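Local coordinates for protein transcription initiation factor TFIID subunit 5 (Encephalitozoon cuniculi, PDB 2J4B) that probably mediates regulation of RNA polymerase transcription as a WD-repeat component of the TFIID and SAGA complexes, its N-terminal domain being the part crystallised, at residues A[16-21]-A[108-113]. Numbering follows the deposited sequence.
Sequences KTWIED and DLLINF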
loop_
_atom_site.group_PDB
_atom_site.type_symbol
_atom_site.label_atom_id
_atom_site.label_comp_id
_atom_site.label_asym_id
_atom_site.label_seq_id
_atom_site.Cartn_x
_atom_site.Cartn_y
_atom_site.Cartn_z
ATOM N N LYS A 16 -1.162 -0.679 -9.634
ATOM C CA LYS A 16 -2.189 -1.714 -9.722
ATOM C C LYS A 16 -2.362 -2.236 -11.153
ATOM O O LYS A 16 -2.437 -3.438 -11.367
ATOM C CB LYS A 16 -3.517 -1.177 -9.204
ATOM C CG LYS A 16 -4.640 -2.195 -9.179
ATOM C CD LYS A 16 -5.930 -1.574 -8.658
ATOM C CE LYS A 16 -7.130 -2.389 -9.063
ATOM N NZ LYS A 16 -8.398 -1.676 -8.780
ATOM N N THR A 17 -2.415 -1.330 -12.122
ATOM C CA THR A 17 -2.647 -1.701 -13.512
ATOM C C THR A 17 -1.459 -2.457 -14.112
ATOM O O THR A 17 -1.628 -3.333 -14.979
ATOM C CB THR A 17 -2.936 -0.448 -14.365
ATOM O OG1 THR A 17 -4.012 0.294 -13.768
ATOM C CG2 THR A 17 -3.283 -0.833 -15.786
ATOM N N TRP A 18 -0.261 -2.108 -13.649
ATOM C CA TRP A 18 0.961 -2.764 -14.104
ATOM C C TRP A 18 1.013 -4.183 -13.561
ATOM O O TRP A 18 1.244 -5.131 -14.304
ATOM C CB TRP A 18 2.181 -1.956 -13.669
ATOM C CG TRP A 18 3.494 -2.586 -14.000
ATOM C CD1 TRP A 18 4.147 -2.545 -15.194
ATOM C CD2 TRP A 18 4.331 -3.342 -13.101
ATOM N NE1 TRP A 18 5.333 -3.234 -15.102
ATOM C CE2 TRP A 18 5.472 -3.730 -13.828
ATOM C CE3 TRP A 18 4.222 -3.718 -11.754
ATOM C CZ2 TRP A 18 6.504 -4.487 -13.258
ATOM C CZ3 TRP A 18 5.239 -4.462 -11.185
ATOM C CH2 TRP A 18 6.372 -4.846 -11.942
ATOM N N ILE A 19 0.784 -4.325 -12.257
ATOM C CA ILE A 19 0.749 -5.648 -11.613
ATOM C C ILE A 19 -0.244 -6.599 -12.283
ATOM O O ILE A 19 0.115 -7.697 -12.693
ATOM C CB ILE A 19 0.337 -5.542 -10.150
ATOM C CG1 ILE A 19 1.429 -4.827 -9.353
ATOM C CG2 ILE A 19 0.010 -6.940 -9.588
ATOM C CD1 ILE A 19 1.031 -4.492 -7.949
ATOM N N GLU A 20 -1.494 -6.162 -12.396
ATOM C CA GLU A 20 -2.546 -7.002 -12.935
ATOM C C GLU A 20 -2.218 -7.496 -14.352
ATOM O O GLU A 20 -2.770 -8.491 -14.810
ATOM C CB GLU A 20 -3.880 -6.244 -12.907
ATOM C CG GLU A 20 -4.393 -5.954 -11.488
ATOM C CD GLU A 20 -5.676 -5.118 -11.482
ATOM O OE1 GLU A 20 -5.936 -4.432 -12.497
ATOM O OE2 GLU A 20 -6.419 -5.150 -10.464
ATOM N N ASP A 21 -1.295 -6.803 -15.017
ATOM C CA ASP A 21 -0.823 -7.167 -16.353
ATOM C C ASP A 21 0.441 -8.031 -16.364
ATOM O O ASP A 21 0.758 -8.636 -17.382
ATOM C CB ASP A 21 -0.553 -5.908 -17.180
ATOM C CG ASP A 21 -1.773 -5.425 -17.912
ATOM O OD1 ASP A 21 -2.508 -6.276 -18.468
ATOM O OD2 ASP A 21 -2.010 -4.196 -17.929
ATOM N N ASP A 108 12.892 -7.255 -8.695
ATOM C CA ASP A 108 13.621 -6.462 -9.677
ATOM C C ASP A 108 12.667 -5.771 -10.676
ATOM O O ASP A 108 12.758 -4.559 -10.915
ATOM C CB ASP A 108 14.672 -7.308 -10.382
ATOM C CG ASP A 108 15.768 -6.466 -10.990
ATOM O OD1 ASP A 108 15.462 -5.615 -11.849
ATOM O OD2 ASP A 108 16.943 -6.624 -10.604
ATOM N N LEU A 109 11.730 -6.520 -11.233
ATOM C CA LEU A 109 10.715 -5.909 -12.080
ATOM C C LEU A 109 10.024 -4.754 -11.354
ATOM O O LEU A 109 9.826 -3.682 -11.941
ATOM C CB LEU A 109 9.700 -6.957 -12.560
ATOM C CG LEU A 109 10.289 -7.892 -13.627
ATOM C CD1 LEU A 109 9.452 -9.161 -13.790
ATOM C CD2 LEU A 109 10.466 -7.173 -14.979
ATOM N N LEU A 110 9.679 -4.967 -10.080
ATOM C CA LEU A 110 8.921 -3.982 -9.287
ATOM C C LEU A 110 9.661 -2.669 -9.093
ATOM O O LEU A 110 9.057 -1.610 -9.177
ATOM C CB LEU A 110 8.548 -4.550 -7.910
ATOM C CG LEU A 110 7.918 -3.573 -6.890
ATOM C CD1 LEU A 110 6.493 -3.119 -7.332
ATOM C CD2 LEU A 110 7.894 -4.177 -5.518
ATOM N N ILE A 111 10.963 -2.730 -8.836
ATOM C CA ILE A 111 11.738 -1.514 -8.541
ATOM C C ILE A 111 12.101 -0.788 -9.827
ATOM O O ILE A 111 12.116 0.437 -9.868
ATOM C CB ILE A 111 13.038 -1.799 -7.728
ATOM C CG1 ILE A 111 12.746 -2.645 -6.486
ATOM C CG2 ILE A 111 13.672 -0.490 -7.296
ATOM C CD1 ILE A 111 11.975 -1.929 -5.446
ATOM N N ASN A 112 12.393 -1.559 -10.869
ATOM C CA ASN A 112 12.577 -1.015 -12.208
ATOM C C ASN A 112 11.346 -0.210 -12.598
ATOM O O ASN A 112 11.443 0.915 -13.073
ATOM C CB ASN A 112 12.811 -2.139 -13.232
ATOM C CG ASN A 112 14.158 -2.838 -13.066
ATOM O OD1 ASN A 112 15.050 -2.351 -12.384
ATOM N ND2 ASN A 112 14.303 -3.991 -13.697
ATOM N N PHE A 113 10.171 -0.780 -12.380
ATOM C CA PHE A 113 8.924 -0.081 -12.726
ATOM C C PHE A 113 8.741 1.229 -11.948
ATOM O O PHE A 113 8.410 2.266 -12.525
ATOM C CB PHE A 113 7.709 -0.989 -12.491
ATOM C CG PHE A 113 6.424 -0.307 -12.740
ATOM C CD1 PHE A 113 6.034 -0.001 -14.032
ATOM C CD2 PHE A 113 5.623 0.085 -11.696
ATOM C CE1 PHE A 113 4.866 0.657 -14.265
ATOM C CE2 PHE A 113 4.450 0.760 -11.933
ATOM C CZ PHE A 113 4.067 1.032 -13.204
#
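The carbonyl oxygen L109 O accepts the helical hydrogen bond from F113 N (3.0 Å) while also meeting the indole of W18, whose CH2 comes obliquely to 3.6 Å from L109 O, a contact and not a hydrogen bond. One helical turn thus holds both L109 and F113 against the same tryptophan. The five-membered ring of W18 stacks on the F113 phenyl, with centroids 3.8 Å apart and planes only 13° from parallel; W18 CD1 and F113 CD1 approach to 3.4 Å. Coming from the two helices, the side chains slide past each other in opposite directions. Each therefore covers the other's root: W18 CB sits over the phenyl face, 3.9 Å from the F113 ring centroid, and F113 CB lies equally close to the centroid of the W18 six-membered ring. In W18, CG is anti to the backbone N (chi1 176°), which carries the indole over toward the other helix. Its far end reaches the neighbouring turn, where L109 CB lies in the indole plane at the ring edge, 4.0 Å from W18 CH2, and L110 CD1 touches W18 CZ3 more loosely. Large flat rings suit this place because the axes of the two segments come no closer than 11.8 Å, and the long reach of indole and phenyl lets them meet between backbones this far apart. Purely apolar F113 suits the buried side, against S14, L15 and L119, whereas partly exposed W18 also packs on L30. The segments run roughly antiparallel (148°), and their aromatic-stacked interface joins helix 8-21 to helix 104-116 in the predominantly helical NTD2 domain of TAF5.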